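Local coordinates for protein epsin 1 (PDB 5LP0) that binds membranes rich in phosphatidylinositol 4,5-bisphosphate, modifies their curvature and promotes clathrin-coated invaginations during receptor-mediated endocytosis, at residues I10-R13 with E14-N18; M69-L72 with I73-S77; V111-K114 with A115-V119. All blocks are in the same frame, centred on the assembly; numbering follows the deposited sequence.

Contact 1. Residues I10-R13 with E14-N18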
loop_
_atom_site.group_PDB
_atom_site.type_symbol
_atom_site.label_atom_id
_atom_site.label_comp_id
_atom_site.label_asym_id
_atom_site.label_seq_id
_atom_site.Cartn_x
_atom_site.Cartn_y
_atom_site.Cartn_z
ATOM N N ILE A 10 1.048 -13.802 0.008
ATOM C CA ILE A 10 2.087 -13.929 1.013
ATOM C C ILE A 10 3.086 -12.763 0.953
ATOM O O ILE A 10 3.473 -12.241 1.994
ATOM C CB ILE A 10 2.765 -15.313 0.891
ATOM C CG1 ILE A 10 1.793 -16.366 1.430
ATOM C CG2 ILE A 10 4.068 -15.354 1.653
ATOM C CD1 ILE A 10 2.124 -17.769 1.011
ATOM N N LYS A 11 3.488 -12.345 -0.247
ATOM C CA LYS A 11 4.426 -11.230 -0.373
ATOM C C LYS A 11 3.813 -9.939 0.184
ATOM O O LYS A 11 4.481 -9.160 0.864
ATOM C CB LYS A 11 4.840 -11.049 -1.839
ATOM C CG LYS A 11 5.846 -12.097 -2.292
ATOM C CD LYS A 11 6.179 -11.965 -3.767
ATOM C CE LYS A 11 7.213 -12.990 -4.228
ATOM N NZ LYS A 11 8.492 -12.890 -3.454
ATOM N N VAL A 12 2.549 -9.689 -0.119
ATOM C CA VAL A 12 1.870 -8.525 0.446
ATOM C C VAL A 12 1.824 -8.586 1.984
ATOM O O VAL A 12 2.107 -7.589 2.673
ATOM C CB VAL A 12 0.440 -8.393 -0.098
ATOM C CG1 VAL A 12 -0.296 -7.302 0.642
ATOM C CG2 VAL A 12 0.451 -8.119 -1.588
ATOM N N ARG A 13 1.521 -9.762 2.531
ATOM C CA ARG A 13 1.465 -9.914 3.988
ATOM C C ARG A 13 2.815 -9.579 4.606
ATOM O O ARG A 13 2.899 -8.858 5.594
ATOM C CB ARG A 13 1.056 -11.336 4.392
ATOM C CG ARG A 13 -0.394 -11.609 4.204
ATOM C CD ARG A 13 -0.726 -13.087 4.419
ATOM N NE ARG A 13 -2.159 -13.308 4.282
ATOM C CZ ARG A 13 -3.043 -13.142 5.259
ATOM N NH1 ARG A 13 -2.641 -12.769 6.469
ATOM N NH2 ARG A 13 -4.333 -13.355 5.023
ATOM N N GLU A 14 3.877 -10.088 4.005
ATOM C CA GLU A 14 5.218 -9.848 4.490
ATOM C C GLU A 14 5.541 -8.359 4.450
ATOM O O GLU A 14 6.118 -7.827 5.377
ATOM C CB GLU A 14 6.220 -10.617 3.632
ATOM C CG GLU A 14 7.653 -10.324 4.002
ATOM C CD GLU A 14 8.016 -10.859 5.365
ATOM O OE1 GLU A 14 7.490 -11.937 5.734
ATOM O OE2 GLU A 14 8.809 -10.192 6.079
ATOM N N ALA A 15 5.151 -7.701 3.360
ATOM C CA ALA A 15 5.429 -6.293 3.156
ATOM C C ALA A 15 4.655 -5.411 4.129
ATOM O O ALA A 15 5.003 -4.253 4.324
ATOM C CB ALA A 15 5.104 -5.884 1.708
ATOM N N THR A 16 3.545 -5.914 4.645
ATOM C CA THR A 16 2.685 -5.110 5.507
ATOM C C THR A 16 2.564 -5.622 6.950
ATOM O O THR A 16 1.599 -5.314 7.666
ATOM C CB THR A 16 1.302 -4.992 4.866
ATOM O OG1 THR A 16 0.715 -6.298 4.704
ATOM C CG2 THR A 16 1.391 -4.287 3.497
ATOM N N SER A 17 3.551 -6.383 7.392
ATOM C CA SER A 17 3.529 -6.964 8.729
ATOM C C SER A 17 3.664 -5.915 9.836
ATOM O O SER A 17 3.968 -4.741 9.587
ATOM C CB SER A 17 4.692 -7.949 8.879
ATOM O OG SER A 17 5.889 -7.222 9.096
ATOM N N ASN A 18 3.472 -6.346 11.069
ATOM C CA ASN A 18 3.655 -5.441 12.196
ATOM C C ASN A 18 5.124 -5.174 12.562
ATOM O O ASN A 18 5.379 -4.392 13.472
ATOM C CB ASN A 18 2.909 -5.965 13.428
ATOM C CG ASN A 18 1.415 -5.674 13.391
ATOM O OD1 ASN A 18 0.970 -4.629 12.905
ATOM N ND2 ASN A 18 0.626 -6.603 13.922
#
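V12 and T16 meet where helix 8-15 of the ENTH domain runs out, and their contact illustrates how a threonine can finish a helix with its own side chain. The CB of T16 sits 3.5 Å from V12 O. From there the side chain forks. OG1 stands between the backbone N and the carbonyl carbon (chi1 60°), a torsion that turns the hydroxyl back along the helix to donate to V12 O, with OG1 to O at 2.8 Å. The hydroxyl comes from above the carbonyl plane, 37° out of it. The methyl, CG2, also rests near V12 O, and the side chain packs beyond the segment on A65 and L68 of helix 59-75. OG1 has a second partner in R51 NH1, so two hydrogen bonds hold the hydroxyl.

The same carbonyl takes a weak bond from T16 N, while just before it the regular i to i+4 pattern holds, E14 N donating to I10 O and A15 N to K11 O. R13 and N18, with R51 and H61, probably bind the phosphoinositide headgroup; R13 NH2 forms a salt bridge to E9. T16, touching R51, is consistent with a second-shell residue of that site. The last helical turn closes through R13 O, which accepts T16 N at 3.2 Å from well above the carbonyl plane.

Contact 2. Residues M69-L72 with I73-S77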
loop_
_atom_site.group_PDB
_atom_site.type_symbol
_atom_site.label_atom_id
_atom_site.label_comp_id
_atom_site.label_asym_id
_atom_site.label_seq_id
_atom_site.Cartn_x
_atom_site.Cartn_y
_atom_site.Cartn_z
ATOM N N MET A 69 0.864 0.568 -1.045
ATOM C CA MET A 69 -0.075 1.028 -2.047
ATOM C C MET A 69 0.507 2.217 -2.801
ATOM O O MET A 69 0.406 2.264 -4.033
ATOM C CB MET A 69 -1.430 1.388 -1.441
ATOM C CG MET A 69 -2.505 1.562 -2.518
ATOM S SD MET A 69 -2.926 -0.004 -3.375
ATOM C CE MET A 69 -4.402 -0.472 -2.486
ATOM N N GLU A 70 1.132 3.161 -2.111
ATOM C CA GLU A 70 1.754 4.282 -2.786
ATOM C C GLU A 70 2.800 3.808 -3.796
ATOM O O GLU A 70 2.850 4.272 -4.949
ATOM C CB GLU A 70 2.404 5.204 -1.768
ATOM C CG GLU A 70 3.107 6.386 -2.421
ATOM C CD GLU A 70 3.730 7.314 -1.413
ATOM O OE1 GLU A 70 3.899 6.923 -0.236
ATOM O OE2 GLU A 70 4.047 8.454 -1.800
ATOM N N TYR A 71 3.653 2.896 -3.365
ATOM C CA TYR A 71 4.683 2.356 -4.246
ATOM C C TYR A 71 4.057 1.690 -5.479
ATOM O O TYR A 71 4.537 1.854 -6.600
ATOM C CB TYR A 71 5.538 1.350 -3.484
ATOM C CG TYR A 71 6.691 0.802 -4.297
ATOM C CD1 TYR A 71 7.925 1.398 -4.248
ATOM C CD2 TYR A 71 6.536 -0.309 -5.110
ATOM C CE1 TYR A 71 8.985 0.900 -4.959
ATOM C CE2 TYR A 71 7.593 -0.805 -5.858
ATOM C CZ TYR A 71 8.811 -0.186 -5.784
ATOM O OH TYR A 71 9.875 -0.660 -6.508
ATOM N N LEU A 72 2.977 0.934 -5.297
ATOM C CA LEU A 72 2.325 0.254 -6.416
ATOM C C LEU A 72 1.591 1.218 -7.345
ATOM O O LEU A 72 1.557 1.034 -8.565
ATOM C CB LEU A 72 1.355 -0.782 -5.860
ATOM C CG LEU A 72 1.939 -1.921 -5.029
ATOM C CD1 LEU A 72 0.816 -2.872 -4.585
ATOM C CD2 LEU A 72 3.032 -2.693 -5.783
ATOM N N ILE A 73 0.996 2.257 -6.787
ATOM C CA ILE A 73 0.374 3.310 -7.582
ATOM C C ILE A 73 1.406 3.941 -8.521
ATOM O O ILE A 73 1.114 4.171 -9.706
ATOM C CB ILE A 73 -0.222 4.402 -6.663
ATOM C CG1 ILE A 73 -1.530 3.913 -6.027
ATOM C CG2 ILE A 73 -0.436 5.712 -7.409
ATOM C CD1 ILE A 73 -1.914 4.677 -4.746
ATOM N N LYS A 74 2.605 4.183 -8.014
ATOM C CA LYS A 74 3.640 4.893 -8.774
ATOM C C LYS A 74 4.481 3.978 -9.661
ATOM O O LYS A 74 5.009 4.416 -10.682
ATOM C CB LYS A 74 4.565 5.631 -7.814
ATOM C CG LYS A 74 3.912 6.763 -7.049
ATOM C CD LYS A 74 4.896 7.397 -6.093
ATOM C CE LYS A 74 4.228 8.510 -5.336
ATOM N NZ LYS A 74 5.184 9.208 -4.418
ATOM N N THR A 75 4.587 2.704 -9.301
ATOM C CA THR A 75 5.580 1.810 -9.900
ATOM C C THR A 75 4.979 0.581 -10.606
ATOM O O THR A 75 5.654 -0.073 -11.414
ATOM C CB THR A 75 6.550 1.300 -8.819
ATOM O OG1 THR A 75 6.799 2.344 -7.852
ATOM C CG2 THR A 75 7.841 0.886 -9.440
ATOM N N GLY A 76 3.729 0.265 -10.276
ATOM C CA GLY A 76 3.059 -0.914 -10.784
ATOM C C GLY A 76 2.184 -0.607 -11.985
ATOM O O GLY A 76 2.264 0.468 -12.582
ATOM N N SER A 77 1.345 -1.569 -12.349
ATOM C CA SER A 77 0.349 -1.379 -13.400
ATOM C C SER A 77 -0.540 -0.170 -13.116
ATOM O O SER A 77 -0.863 0.122 -11.961
ATOM C CB SER A 77 -0.528 -2.629 -13.492
ATOM O OG SER A 77 -1.654 -2.399 -14.319
#
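This is a local contact along the last turns of helix 59-75, a largely buried segment surrounded by helices 25-34, 38-51, 78-86 and 125-139. Y71 and T75 meet on one side of it. The tyrosine ring, with CG anti to the backbone N (chi1 -176°), is swung along the helix, and T75 lies over one of its faces: CB is 4.1 Å from the ring centroid, a CH-pi contact, and OG1 hangs over the ring centre. That hydroxyl points back to the backbone and donates to Y71 O, with OG1 to O at 2.6 Å; T75 N adds a weak bond to the same oxygen.

E70 and K74 run alongside each other, the lysine fully extended. K74 NZ reaches E70 OE2 at 3.0 Å on the anti side of the carboxylate, 29° out of its plane, and forms a second salt bridge with E131 of helix 125-139, which ties the two helices together by charge. On the apolar side M69 CG touches I73 CD1 at 3.9 Å, and M69 also packs on helices 38-51 and 78-86.

Beyond T75 the chain leaves helical geometry at G76, whose N still bonds to L72 O at 2.9 Å. S77 then takes the N-cap of helix 78-86, its OG accepting from R79 N. The whole is a tight helix-to-helix junction within the all-helical ENTH fold.

Contact 3. Residues V111-K114 with A115-V119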
loop_
_atom_site.group_PDB
_atom_site.type_symbol
_atom_site.label_atom_id
_atom_site.label_comp_id
_atom_site.label_asym_id
_atom_site.label_seq_id
_atom_site.Cartn_x
_atom_site.Cartn_y
_atom_site.Cartn_z
ATOM N N VAL A 111 -0.636 7.453 10.686
ATOM C CA VAL A 111 -1.607 6.915 9.743
ATOM C C VAL A 111 -2.401 8.042 9.100
ATOM O O VAL A 111 -2.576 8.068 7.883
ATOM C CB VAL A 111 -2.566 5.905 10.413
ATOM C CG1 VAL A 111 -3.651 5.451 9.450
ATOM C CG2 VAL A 111 -1.762 4.717 10.897
ATOM N N ARG A 112 -2.843 9.012 9.894
ATOM C CA ARG A 112 -3.706 10.070 9.385
ATOM C C ARG A 112 -2.961 10.935 8.393
ATOM O O ARG A 112 -3.515 11.313 7.353
ATOM C CB ARG A 112 -4.248 10.943 10.530
ATOM C CG ARG A 112 -5.184 10.178 11.483
ATOM C CD ARG A 112 -5.856 11.086 12.507
ATOM N NE ARG A 112 -4.983 11.647 13.547
ATOM C CZ ARG A 112 -4.662 11.054 14.694
ATOM N NH1 ARG A 112 -5.083 9.828 14.979
ATOM N NH2 ARG A 112 -3.903 11.701 15.581
ATOM N N GLU A 113 -1.700 11.230 8.686
ATOM C CA GLU A 113 -0.920 12.075 7.788
ATOM C C GLU A 113 -0.579 11.365 6.475
ATOM O O GLU A 113 -0.689 11.968 5.411
ATOM C CB GLU A 113 0.357 12.555 8.489
ATOM C CG GLU A 113 1.311 13.326 7.593
ATOM C CD GLU A 113 0.797 14.692 7.193
ATOM O OE1 GLU A 113 -0.241 15.135 7.723
ATOM O OE2 GLU A 113 1.457 15.322 6.333
ATOM N N LYS A 114 -0.185 10.087 6.556
ATOM C CA LYS A 114 0.103 9.306 5.361
ATOM C C LYS A 114 -1.152 9.194 4.486
ATOM O O LYS A 114 -1.065 9.331 3.272
ATOM C CB LYS A 114 0.683 7.941 5.749
ATOM C CG LYS A 114 1.088 7.074 4.564
ATOM C CD LYS A 114 1.864 5.819 4.984
ATOM C CE LYS A 114 3.321 6.135 5.257
ATOM N NZ LYS A 114 4.092 6.480 4.032
ATOM N N ALA A 115 -2.317 8.971 5.096
ATOM C CA ALA A 115 -3.575 8.921 4.367
ATOM C C ALA A 115 -3.864 10.256 3.671
ATOM O O ALA A 115 -4.269 10.286 2.521
ATOM C CB ALA A 115 -4.725 8.552 5.294
ATOM N N LYS A 116 -3.678 11.365 4.378
ATOM C CA LYS A 116 -3.905 12.686 3.803
ATOM C C LYS A 116 -3.102 12.842 2.517
ATOM O O LYS A 116 -3.635 13.288 1.472
ATOM C CB LYS A 116 -3.485 13.752 4.812
ATOM C CG LYS A 116 -3.614 15.174 4.328
ATOM C CD LYS A 116 -3.071 16.169 5.340
ATOM C CE LYS A 116 -3.198 17.577 4.809
ATOM N NZ LYS A 116 -2.953 18.565 5.886
ATOM N N GLN A 117 -1.808 12.504 2.589
ATOM C CA GLN A 117 -0.934 12.651 1.424
ATOM C C GLN A 117 -1.295 11.712 0.279
ATOM O O GLN A 117 -1.184 12.084 -0.897
ATOM C CB GLN A 117 0.540 12.490 1.816
ATOM C CG GLN A 117 0.974 13.441 2.924
ATOM C CD GLN A 117 0.845 14.906 2.576
ATOM O OE1 GLN A 117 0.756 15.295 1.411
ATOM N NE2 GLN A 117 0.915 15.737 3.590
ATOM N N LEU A 118 -1.723 10.500 0.608
ATOM C CA LEU A 118 -2.060 9.544 -0.424
ATOM C C LEU A 118 -3.336 9.967 -1.134
ATOM O O LEU A 118 -3.461 9.798 -2.335
ATOM C CB LEU A 118 -2.168 8.134 0.177
ATOM C CG LEU A 118 -2.489 6.947 -0.727
ATOM C CD1 LEU A 118 -1.509 6.922 -1.869
ATOM C CD2 LEU A 118 -2.437 5.635 0.045
ATOM N N VAL A 119 -4.275 10.562 -0.407
ATOM C CA VAL A 119 -5.512 11.016 -1.007
ATOM C C VAL A 119 -5.230 12.175 -1.970
ATOM O O VAL A 119 -5.754 12.185 -3.086
ATOM C CB VAL A 119 -6.529 11.476 0.063
ATOM C CG1 VAL A 119 -7.691 12.208 -0.593
ATOM C CG2 VAL A 119 -7.052 10.278 0.865
#
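E113 and Q117 supply the polar side-chain bond of this contact, one turn apart on helix 108-122. Q117 NE2 donates to E113 OE2 at 2.8 Å, a fairly straight bond with an N-H...O angle of 159°. The amide is used in its own plane, yet it meets the oxygen from above the carboxylate, 48° out of that plane; the two flat groups stand 60° apart. Bends in both chains bring this about: E113 turns at chi2 to carry its carboxylate along the helix, and Q117 folds at its own chi2 so that its amide returns to meet it.

Looser side-chain packing adds to this bond. E113 OE1 lies 3.8 Å from K116 CD, where the extended lysine passes obliquely beside the acid without its ammonium making contact. The CG of Q117 rests 3.3 Å from E113 O.

The backbone contributes four regular bonds across the contact: the backbone N atoms of A115, K116, Q117 and L118 donate to the carbonyl O atoms of V111, R112, E113 and K114 respectively.

Charges and aromatic partners lie beyond. K114 forms a cation-pi contact with Y63, while R112 reaches F97 O and D106. On the buried side V111, K114 and A115 touch M66 of helix 59-75, and L118 packs on I73 there.

The chemistry thus divides by face: V111, A115 and L118 are apolar and buried, whereas E113, K116 and Q117 are exposed. On that outer face a neutral amide, rather than the nearby lysine, satisfies one oxygen of the glutamate, and the acid probably keeps its negative charge.

Overall arrangement
The three contacts differ in depth and in chemistry. Contact 2 is the most buried and combines aromatic, apolar and charged pairs, whereas contacts 1 and 3 are partly buried and lie on opposite sides of the chain's centre, their centres about 20 Å apart. Contacts 1 and 2 both end a helix with a threonine hydroxyl returned to a carbonyl four residues back; contact 3 runs within its helix and pairs an acid with an amide instead. Helix 59-75 joins them: contact 1 packs on it, contact 2 is its end, and contact 3 touches contact 2 directly, I73 CD1 lying 3.7 Å from L118 CD1. Contact 1 alone holds residues of the probable phosphoinositide site.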